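Local coordinates for biotin protein ligase-like protein of unknown function (Silicibacter sp., PDB 3BFM) that is of unknown function but resembles biotin protein ligases, and its family suggests a relation to enzymes that attach biotin or lipoate to proteins, at residues 57-68 with 109-120; 89-98 with 186-197. All coordinates share one frame; numbering follows the deposited sequence.

Contact 1. Residues 57-68 with 109-120; sequences PEVPLAKAMAML and IAASTDDPDTQP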
loop_
_atom_site.group_PDB
_atom_site.type_symbol
_atom_site.label_atom_id
_atom_site.label_comp_id
_atom_site.label_asym_id
_atom_site.label_seq_id
_atom_site.Cartn_x
_atom_site.Cartn_y
_atom_site.Cartn_z
ATOM N N PRO A 57 9.611 5.444 4.607
ATOM C CA PRO A 57 10.548 5.434 3.479
ATOM C C PRO A 57 11.951 5.010 3.938
ATOM O O PRO A 57 12.437 5.439 4.984
ATOM C CB PRO A 57 10.530 6.872 2.983
ATOM C CG PRO A 57 10.156 7.680 4.172
ATOM C CD PRO A 57 9.298 6.813 5.066
ATOM N N GLU A 58 12.585 4.137 3.175
ATOM C CA GLU A 58 13.856 3.588 3.613
ATOM C C GLU A 58 14.991 4.441 3.055
ATOM O O GLU A 58 15.725 4.040 2.164
ATOM C CB GLU A 58 13.951 2.124 3.217
ATOM C CG GLU A 58 13.012 1.269 4.032
ATOM C CD GLU A 58 12.545 0.048 3.285
ATOM O OE1 GLU A 58 11.571 0.168 2.503
ATOM O OE2 GLU A 58 13.147 -1.028 3.493
ATOM N N VAL A 59 15.090 5.649 3.598
ATOM C CA VAL A 59 16.129 6.597 3.249
ATOM C C VAL A 59 16.468 7.392 4.495
ATOM O O VAL A 59 15.728 7.370 5.478
ATOM C CB VAL A 59 15.692 7.567 2.121
ATOM C CG1 VAL A 59 15.290 6.821 0.866
ATOM C CG2 VAL A 59 14.565 8.507 2.577
ATOM N N PRO A 60 17.587 8.108 4.482
ATOM C CA PRO A 60 17.859 8.951 5.644
ATOM C C PRO A 60 16.831 10.061 5.834
ATOM O O PRO A 60 16.242 10.495 4.858
ATOM C CB PRO A 60 19.207 9.566 5.298
ATOM C CG PRO A 60 19.826 8.583 4.348
ATOM C CD PRO A 60 18.693 8.153 3.504
ATOM N N LEU A 61 16.695 10.550 7.059
ATOM C CA LEU A 61 15.709 11.596 7.389
ATOM C C LEU A 61 15.796 12.785 6.457
ATOM O O LEU A 61 14.781 13.361 6.103
ATOM C CB LEU A 61 15.903 12.083 8.819
ATOM C CG LEU A 61 14.867 13.089 9.329
ATOM C CD1 LEU A 61 13.473 12.469 9.380
ATOM C CD2 LEU A 61 15.289 13.630 10.686
ATOM N N ALA A 62 17.023 13.226 6.164
ATOM C CA ALA A 62 17.258 14.329 5.238
ATOM C C ALA A 62 16.419 14.238 3.958
ATOM O O ALA A 62 15.766 15.211 3.538
ATOM C CB ALA A 62 18.750 14.387 4.904
ATOM N N LYS A 63 16.409 13.038 3.388
ATOM C CA LYS A 63 15.676 12.714 2.172
ATOM C C LYS A 63 14.209 12.351 2.380
ATOM O O LYS A 63 13.383 12.480 1.446
ATOM C CB LYS A 63 16.403 11.602 1.437
ATOM C CG LYS A 63 17.812 12.064 1.055
ATOM C CD LYS A 63 18.294 11.468 -0.234
ATOM C CE LYS A 63 19.606 12.120 -0.657
ATOM N NZ LYS A 63 19.426 13.527 -1.164
ATOM N N ALA A 64 13.875 11.887 3.580
ATOM C CA ALA A 64 12.504 11.460 3.887
ATOM C C ALA A 64 11.588 12.675 4.065
ATOM O O ALA A 64 10.350 12.558 3.929
ATOM C CB ALA A 64 12.479 10.589 5.158
HETATM N N MSE A 65 12.185 13.824 4.404
HETATM C CA MSE A 65 11.449 15.090 4.501
HETATM C C MSE A 65 10.653 15.451 3.231
HETATM O O MSE A 65 9.692 16.212 3.336
HETATM C CB MSE A 65 12.403 16.232 4.832
HETATM C CG MSE A 65 13.121 16.127 6.141
HETATM SE SE MSE A 65 11.890 15.700 7.671
HETATM C CE MSE A 65 10.848 17.200 7.658
ATOM N N ALA A 66 11.049 14.928 2.063
ATOM C CA ALA A 66 10.300 15.112 0.808
ATOM C C ALA A 66 8.847 14.648 0.932
ATOM O O ALA A 66 7.992 14.988 0.096
ATOM C CB ALA A 66 11.005 14.396 -0.338
HETATM N N MSE A 67 8.542 13.864 1.961
HETATM C CA MSE A 67 7.162 13.425 2.123
HETATM C C MSE A 67 6.219 14.620 2.366
HETATM O O MSE A 67 5.022 14.566 2.024
HETATM C CB MSE A 67 7.032 12.400 3.276
HETATM C CG MSE A 67 7.755 11.052 2.998
HETATM SE SE MSE A 67 6.993 10.119 1.474
HETATM C CE MSE A 67 8.431 10.762 0.153
ATOM N N LEU A 68 6.728 15.682 3.002
ATOM C CA LEU A 68 5.898 16.897 3.188
ATOM C C LEU A 68 5.472 17.540 1.849
ATOM O O LEU A 68 4.256 17.636 1.561
ATOM C CB LEU A 68 6.574 17.911 4.119
ATOM C CG LEU A 68 5.814 19.196 4.407
ATOM C CD1 LEU A 68 4.462 18.836 5.038
ATOM C CD2 LEU A 68 6.597 20.099 5.343
ATOM N N ILE A 109 4.487 17.382 9.837
ATOM C CA ILE A 109 5.318 16.197 9.680
ATOM C C ILE A 109 6.078 15.883 10.978
ATOM O O ILE A 109 6.585 16.818 11.642
ATOM C CB ILE A 109 6.279 16.344 8.459
ATOM C CG1 ILE A 109 7.089 15.083 8.299
ATOM C CG2 ILE A 109 7.254 17.567 8.556
ATOM C CD1 ILE A 109 7.576 14.862 6.861
ATOM N N ALA A 110 6.156 14.580 11.302
ATOM C CA ALA A 110 6.913 14.086 12.452
ATOM C C ALA A 110 7.636 12.849 12.021
ATOM O O ALA A 110 7.272 12.174 11.038
ATOM C CB ALA A 110 6.009 13.753 13.673
ATOM N N ALA A 111 8.694 12.547 12.742
ATOM C CA ALA A 111 9.386 11.299 12.501
ATOM C C ALA A 111 10.045 10.726 13.771
ATOM O O ALA A 111 10.105 11.390 14.803
ATOM C CB ALA A 111 10.411 11.493 11.365
ATOM N N SER A 112 10.572 9.511 13.638
ATOM C CA SER A 112 11.026 8.693 14.769
ATOM C C SER A 112 12.350 9.181 15.262
ATOM O O SER A 112 12.756 8.833 16.364
ATOM C CB SER A 112 11.146 7.221 14.364
ATOM O OG SER A 112 12.232 6.996 13.456
ATOM N N THR A 113 13.003 10.021 14.461
ATOM C CA THR A 113 14.340 10.536 14.733
ATOM C C THR A 113 14.395 11.997 14.307
ATOM O O THR A 113 13.564 12.463 13.506
ATOM C CB THR A 113 15.402 9.750 13.900
ATOM O OG1 THR A 113 16.723 10.241 14.180
ATOM C CG2 THR A 113 15.142 9.949 12.431
ATOM N N ASP A 114 15.359 12.738 14.852
ATOM C CA ASP A 114 15.696 14.067 14.338
ATOM C C ASP A 114 17.127 14.163 13.794
ATOM O O ASP A 114 17.585 15.240 13.440
ATOM C CB ASP A 114 15.456 15.138 15.407
ATOM C CG ASP A 114 16.348 14.982 16.614
ATOM O OD1 ASP A 114 16.913 13.891 16.850
ATOM O OD2 ASP A 114 16.478 15.971 17.356
ATOM N N ASP A 115 17.832 13.043 13.711
ATOM C CA ASP A 115 19.144 13.021 13.074
ATOM C C ASP A 115 18.982 12.925 11.555
ATOM O O ASP A 115 18.514 11.908 11.051
ATOM C CB ASP A 115 19.928 11.811 13.567
ATOM C CG ASP A 115 21.325 11.714 12.949
ATOM O OD1 ASP A 115 21.721 12.593 12.164
ATOM O OD2 ASP A 115 22.035 10.741 13.268
ATOM N N PRO A 116 19.416 13.957 10.811
ATOM C CA PRO A 116 19.307 13.929 9.356
ATOM C C PRO A 116 19.934 12.719 8.683
ATOM O O PRO A 116 19.495 12.336 7.616
ATOM C CB PRO A 116 20.040 15.199 8.913
ATOM C CG PRO A 116 19.967 16.093 10.063
ATOM C CD PRO A 116 20.009 15.224 11.277
ATOM N N ASP A 117 20.943 12.119 9.302
ATOM C CA ASP A 117 21.639 10.975 8.723
ATOM C C ASP A 117 20.997 9.609 8.983
ATOM O O ASP A 117 21.294 8.650 8.276
ATOM C CB ASP A 117 23.087 10.969 9.231
ATOM C CG ASP A 117 23.892 12.156 8.710
ATOM O OD1 ASP A 117 23.648 12.590 7.556
ATOM O OD2 ASP A 117 24.767 12.648 9.449
ATOM N N THR A 118 20.114 9.526 9.982
ATOM C CA THR A 118 19.487 8.279 10.394
ATOM C C THR A 118 18.232 7.992 9.553
ATOM O O THR A 118 17.436 8.901 9.307
ATOM C CB THR A 118 19.070 8.401 11.860
ATOM O OG1 THR A 118 20.239 8.701 12.641
ATOM C CG2 THR A 118 18.431 7.147 12.386
ATOM N N GLN A 119 18.049 6.743 9.161
ATOM C CA GLN A 119 16.833 6.320 8.500
ATOM C C GLN A 119 15.757 6.199 9.572
ATOM O O GLN A 119 15.961 5.510 10.561
ATOM C CB GLN A 119 17.038 5.002 7.780
ATOM C CG GLN A 119 15.775 4.432 7.181
ATOM C CD GLN A 119 16.032 3.160 6.470
ATOM O OE1 GLN A 119 16.934 3.075 5.658
ATOM N NE2 GLN A 119 15.231 2.151 6.755
ATOM N N PRO A 120 14.625 6.898 9.404
ATOM C CA PRO A 120 13.660 6.807 10.489
ATOM C C PRO A 120 12.874 5.491 10.484
ATOM O O PRO A 120 12.679 4.880 9.432
ATOM C CB PRO A 120 12.744 8.049 10.268
ATOM C CG PRO A 120 13.009 8.554 8.914
ATOM C CD PRO A 120 14.171 7.780 8.300
HETATM O O HOH W 1 11.227 5.057 7.406
#

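Contact 2. Residues 89-98 with 186-197; sequences VHLDWNGALR and WRGLAHGMGEAR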
loop_
_atom_site.group_PDB
_atom_site.type_symbol
_atom_site.label_atom_id
_atom_site.label_comp_id
_atom_site.label_asym_id
_atom_site.label_seq_id
_atom_site.Cartn_x
_atom_site.Cartn_y
_atom_site.Cartn_z
ATOM N N VAL A 89 -4.878 26.772 -5.011
ATOM C CA VAL A 89 -4.186 26.235 -3.842
ATOM C C VAL A 89 -2.675 26.509 -3.971
ATOM O O VAL A 89 -2.074 26.222 -5.008
ATOM C CB VAL A 89 -4.497 24.743 -3.682
ATOM C CG1 VAL A 89 -3.815 24.205 -2.487
ATOM C CG2 VAL A 89 -6.034 24.549 -3.555
ATOM N N HIS A 90 -2.071 27.089 -2.932
ATOM C CA HIS A 90 -0.615 27.181 -2.858
ATOM C C HIS A 90 -0.071 26.538 -1.588
ATOM O O HIS A 90 -0.756 26.463 -0.552
ATOM C CB HIS A 90 -0.168 28.642 -2.916
ATOM C CG HIS A 90 -0.439 29.297 -4.231
ATOM N ND1 HIS A 90 -1.439 30.235 -4.402
ATOM C CD2 HIS A 90 0.139 29.136 -5.444
ATOM C CE1 HIS A 90 -1.453 30.636 -5.660
ATOM N NE2 HIS A 90 -0.507 29.982 -6.316
ATOM N N LEU A 91 1.170 26.094 -1.675
ATOM C CA LEU A 91 1.844 25.367 -0.617
ATOM C C LEU A 91 2.979 26.177 -0.031
ATOM O O LEU A 91 3.886 26.597 -0.752
ATOM C CB LEU A 91 2.395 24.043 -1.168
ATOM C CG LEU A 91 1.429 23.071 -1.861
ATOM C CD1 LEU A 91 2.223 21.897 -2.533
ATOM C CD2 LEU A 91 0.347 22.568 -0.868
ATOM N N ASP A 92 2.952 26.407 1.271
ATOM C CA ASP A 92 4.097 27.007 1.919
ATOM C C ASP A 92 5.202 25.957 2.171
ATOM O O ASP A 92 4.962 24.757 2.425
ATOM C CB ASP A 92 3.675 27.686 3.220
ATOM C CG ASP A 92 4.716 28.640 3.768
ATOM O OD1 ASP A 92 5.854 28.192 4.049
ATOM O OD2 ASP A 92 4.363 29.841 3.954
ATOM N N TRP A 93 6.449 26.429 2.142
ATOM C CA TRP A 93 7.586 25.557 2.389
ATOM C C TRP A 93 7.448 24.828 3.736
ATOM O O TRP A 93 7.814 23.648 3.866
ATOM C CB TRP A 93 8.856 26.415 2.371
ATOM C CG TRP A 93 10.083 25.690 2.689
ATOM C CD1 TRP A 93 10.827 24.930 1.861
ATOM C CD2 TRP A 93 10.729 25.661 3.960
ATOM N NE1 TRP A 93 11.893 24.401 2.538
ATOM C CE2 TRP A 93 11.850 24.822 3.840
ATOM C CE3 TRP A 93 10.440 26.221 5.190
ATOM C CZ2 TRP A 93 12.709 24.578 4.906
ATOM C CZ3 TRP A 93 11.270 25.974 6.246
ATOM C CH2 TRP A 93 12.394 25.167 6.104
ATOM N N ASN A 94 6.923 25.542 4.719
ATOM C CA ASN A 94 6.757 25.022 6.105
ATOM C C ASN A 94 5.559 24.131 6.320
ATOM O O ASN A 94 5.329 23.659 7.431
ATOM C CB ASN A 94 6.770 26.136 7.140
ATOM C CG ASN A 94 5.544 27.056 7.088
ATOM O OD1 ASN A 94 4.494 26.751 6.492
ATOM N ND2 ASN A 94 5.711 28.242 7.663
ATOM N N GLY A 95 4.802 23.900 5.262
ATOM C CA GLY A 95 3.629 23.044 5.348
ATOM C C GLY A 95 2.284 23.754 5.413
ATOM O O GLY A 95 1.241 23.093 5.264
ATOM N N ALA A 96 2.269 25.056 5.653
ATOM C CA ALA A 96 1.026 25.799 5.645
ATOM C C ALA A 96 0.332 25.741 4.296
ATOM O O ALA A 96 0.977 25.629 3.225
ATOM C CB ALA A 96 1.242 27.254 6.075
ATOM N N LEU A 97 -0.999 25.741 4.322
ATOM C CA LEU A 97 -1.743 25.700 3.082
ATOM C C LEU A 97 -2.354 27.063 2.824
ATOM O O LEU A 97 -2.710 27.741 3.765
ATOM C CB LEU A 97 -2.864 24.613 3.139
ATOM C CG LEU A 97 -2.393 23.167 3.238
ATOM C CD1 LEU A 97 -3.550 22.135 3.557
ATOM C CD2 LEU A 97 -1.678 22.760 1.952
ATOM N N ARG A 98 -2.492 27.447 1.560
ATOM C CA ARG A 98 -3.189 28.669 1.220
ATOM C C ARG A 98 -4.227 28.400 0.180
ATOM O O ARG A 98 -3.970 27.701 -0.793
ATOM C CB ARG A 98 -2.237 29.746 0.696
ATOM C CG ARG A 98 -1.202 30.203 1.723
ATOM C CD ARG A 98 -0.810 31.653 1.545
ATOM N NE ARG A 98 -0.106 32.078 2.752
ATOM C CZ ARG A 98 -0.464 33.058 3.581
ATOM N NH1 ARG A 98 -1.495 33.867 3.334
ATOM N NH2 ARG A 98 0.281 33.282 4.660
ATOM N N TRP A 186 5.987 20.817 -7.332
ATOM C CA TRP A 186 5.960 21.574 -6.079
ATOM C C TRP A 186 6.332 23.047 -6.300
ATOM O O TRP A 186 5.654 23.960 -5.797
ATOM C CB TRP A 186 6.856 20.934 -4.998
ATOM C CG TRP A 186 6.660 21.587 -3.700
ATOM C CD1 TRP A 186 5.704 21.287 -2.764
ATOM C CD2 TRP A 186 7.372 22.714 -3.196
ATOM N NE1 TRP A 186 5.768 22.175 -1.715
ATOM C CE2 TRP A 186 6.809 23.037 -1.947
ATOM C CE3 TRP A 186 8.469 23.447 -3.652
ATOM C CZ2 TRP A 186 7.275 24.065 -1.169
ATOM C CZ3 TRP A 186 8.938 24.503 -2.862
ATOM C CH2 TRP A 186 8.347 24.791 -1.635
ATOM N N ARG A 187 7.359 23.286 -7.104
ATOM C CA ARG A 187 7.763 24.667 -7.391
ATOM C C ARG A 187 6.622 25.499 -7.987
ATOM O O ARG A 187 6.471 26.659 -7.625
ATOM C CB ARG A 187 9.006 24.698 -8.311
ATOM C CG ARG A 187 9.311 26.061 -8.905
ATOM C CD ARG A 187 10.563 26.039 -9.765
ATOM N NE ARG A 187 11.079 27.403 -9.924
ATOM C CZ ARG A 187 11.956 27.994 -9.111
ATOM N NH1 ARG A 187 12.466 27.366 -8.056
ATOM N NH2 ARG A 187 12.347 29.237 -9.364
ATOM N N GLY A 188 5.811 24.904 -8.851
ATOM C CA GLY A 188 4.669 25.597 -9.431
ATOM C C GLY A 188 3.595 26.011 -8.445
ATOM O O GLY A 188 2.835 26.942 -8.707
ATOM N N LEU A 189 3.521 25.302 -7.316
ATOM C CA LEU A 189 2.551 25.559 -6.260
ATOM C C LEU A 189 3.104 26.326 -5.086
ATOM O O LEU A 189 2.342 26.735 -4.187
ATOM C CB LEU A 189 2.007 24.224 -5.764
ATOM C CG LEU A 189 1.347 23.379 -6.843
ATOM C CD1 LEU A 189 0.986 22.010 -6.266
ATOM C CD2 LEU A 189 0.114 24.088 -7.418
ATOM N N ALA A 190 4.414 26.543 -5.062
ATOM C CA ALA A 190 5.043 27.087 -3.867
ATOM C C ALA A 190 4.545 28.511 -3.621
ATOM O O ALA A 190 4.482 29.316 -4.541
ATOM C CB ALA A 190 6.557 27.071 -3.977
ATOM N N HIS A 191 4.202 28.810 -2.373
ATOM C CA HIS A 191 3.820 30.137 -1.979
ATOM C C HIS A 191 5.042 31.000 -1.737
ATOM O O HIS A 191 5.875 30.652 -0.916
ATOM C CB HIS A 191 3.069 30.081 -0.681
ATOM C CG HIS A 191 2.734 31.419 -0.133
ATOM N ND1 HIS A 191 1.789 32.239 -0.709
ATOM C CD2 HIS A 191 3.207 32.078 0.948
ATOM C CE1 HIS A 191 1.693 33.352 -0.004
ATOM N NE2 HIS A 191 2.540 33.280 1.009
ATOM N N GLY A 192 5.101 32.148 -2.402
ATOM C CA GLY A 192 6.045 33.198 -2.036
ATOM C C GLY A 192 7.441 33.027 -2.586
ATOM O O GLY A 192 8.397 33.648 -2.095
HETATM N N MSE A 193 7.592 32.184 -3.588
HETATM C CA MSE A 193 8.923 32.016 -4.114
HETATM C C MSE A 193 9.308 33.235 -4.926
HETATM O O MSE A 193 8.511 33.799 -5.664
HETATM C CB MSE A 193 9.098 30.753 -4.907
HETATM C CG MSE A 193 10.513 30.235 -4.666
HETATM SE SE MSE A 193 10.786 28.836 -5.729
HETATM C CE MSE A 193 10.366 27.500 -4.548
ATOM N N GLY A 194 10.528 33.682 -4.715
ATOM C CA GLY A 194 10.995 34.899 -5.320
ATOM C C GLY A 194 10.668 36.111 -4.493
ATOM O O GLY A 194 11.056 37.214 -4.879
ATOM N N GLU A 195 9.973 35.942 -3.362
ATOM C CA GLU A 195 9.554 37.060 -2.525
ATOM C C GLU A 195 10.252 37.093 -1.157
ATOM O O GLU A 195 10.919 36.147 -0.755
ATOM C CB GLU A 195 8.033 37.008 -2.328
ATOM C CG GLU A 195 7.202 36.815 -3.626
ATOM C CD GLU A 195 7.241 38.023 -4.584
ATOM O OE1 GLU A 195 7.793 39.095 -4.230
ATOM O OE2 GLU A 195 6.710 37.895 -5.713
ATOM N N ALA A 196 10.076 38.195 -0.431
ATOM C CA ALA A 196 10.649 38.344 0.896
ATOM C C ALA A 196 10.108 37.288 1.837
ATOM O O ALA A 196 8.961 36.875 1.722
ATOM C CB ALA A 196 10.326 39.736 1.447
ATOM N N ARG A 197 10.921 36.878 2.793
ATOM C CA ARG A 197 10.562 35.787 3.698
ATOM C C ARG A 197 11.394 35.888 4.959
ATOM O O ARG A 197 12.559 36.251 4.886
ATOM C CB ARG A 197 10.881 34.477 2.991
ATOM C CG ARG A 197 10.684 33.231 3.811
ATOM C CD ARG A 197 9.248 32.857 3.773
ATOM N NE ARG A 197 8.956 31.764 4.693
ATOM C CZ ARG A 197 8.039 30.832 4.468
ATOM N NH1 ARG A 197 7.339 30.839 3.337
ATOM N NH2 ARG A 197 7.844 29.879 5.371
HETATM O O HOH W 2 5.391 22.279 1.166
HETATM O O HOH W 3 6.681 29.170 1.160
#

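Contact 1. Residues 57-68 with 109-120
Leu-61 N and Ala-62 N, at the start of helix 61-64, are both taken up by backbone carbonyls of the loop 112-120. Leu-61 N donates to Thr-118 O at 2.9 Å, from above the carbonyl plane, while Ala-62 N meets Pro-116 O at 3.0 Å, in plane and on a lone pair. Pro-60, at the N-cap, has no N-H to offer and rests its CB against Pro-116 O. The accepting loop is itself braced: Thr-113 forms an ST turn, and Asp-115 makes an Asx turn to Asp-117 N while its OD2 takes the hydroxyl of Thr-118.

Leu-61 carries the apolar part. CG lies anti to the backbone N (chi1 -175°), which brings the branch to the loop; from there CD1 reaches Ala-111 CB at 3.8 Å and Pro-120 CG, and CD2 lies over the backbone at Thr-113 O. An alanine here would lack both methyls and is likely to leave Ala-111 CB without its partner across the contact and a gap beside Pro-120 and Thr-113. Gln-119 stretches alongside Glu-58, amide and carboxylate planes 78° apart, with NE2 3.6 Å from Glu-58 CG. A water bridges Pro-57 O and Pro-120 O. The side chain of selenomethionine Met-65 crosses Ile-109, CE 3.7 Å from Ile-109 CG2, which Leu-68 CD2 also touches.

The contact thus ties the helical segment 61-68 to the end of strand 102-111 and the loop after it. Trp-174 of helix 156-175 packs on Pro-57, Val-59 and Met-67, Leu-123 of strand 123-130 touches Ala-64 and Ile-109, and Leu-232 meets Leu-61 and Met-65.

Contact 2. Residues 89-98 with 186-197
Leu-91, of the outermost strand 89-91, is bridged to Ala-190, in the segment following Trp-186 of helix 179-189. Two backbone bonds of 2.8 Å make this single bridge: Leu-91 N to Leu-189 O, and His-191 N back to Leu-91 O. Strand 89-91 belongs to a beta hairpin, with the type I turn 92-95 leading into antiparallel strand 96-99.

Asp-92 meets Arg-197 in a salt bridge. Its OD1 receives NH2 at 2.9 Å through the syn lone pair, in the guanidinium plane, and Asn-94 N in an Asx turn, so OD1 is held from both its syn and anti sides, Asn-94 N lying somewhat out of the carboxylate plane; the bonds from NH1 are weak. Arg-197 NH2 is shared with Glu-199. The guanidinium of Arg-98 lies flat on the His-191 ring, planes 14° apart, and Arg-98 CD makes a CH-pi contact over the same ring face, 3.6 Å from the centroid; Arg-98 NH1 is held by Gly-101 O. Leu-91, with CG anti to its carbonyl carbon (chi1 -56°), runs beside Leu-189 and sets CD1 3.5 Å from Trp-186 CD1. The indole NE1 of Trp-186 reaches Asp-92 O through a water, while its CZ2 edge approaches Trp-93 CA at 3.9 Å.

Trp-93, its NE1 bonded to Phe-213 O, joins Trp-186 against Val-209 of strand 205-209. Helix 67-82 brings Gln-76 to Val-89 and Leu-189, and Pro-69 to Trp-186.

In the fold
Both contacts are partly buried and reach the same mixed sheet, through the neighbouring strands 102-111 and 96-99; their segments alternate along the chain. Helix 67-82, which includes Leu-68 of contact 1, also flanks contact 2, and the two meet where Leu-68 CD2 packs on the turn backbone at Trp-93 and Gly-95. Contact 1 grades from a buried apolar end to an exposed loop rich in prolines and aspartates, and its direct cross-segment hydrogen bonds are all between backbones. Contact 2 adds side-chain charge and flat-group stacking at the sheet's edge, where the 92-95 turn, through Trp-93, meets strands 205-209 and 215-218 of the small C-terminal sheet.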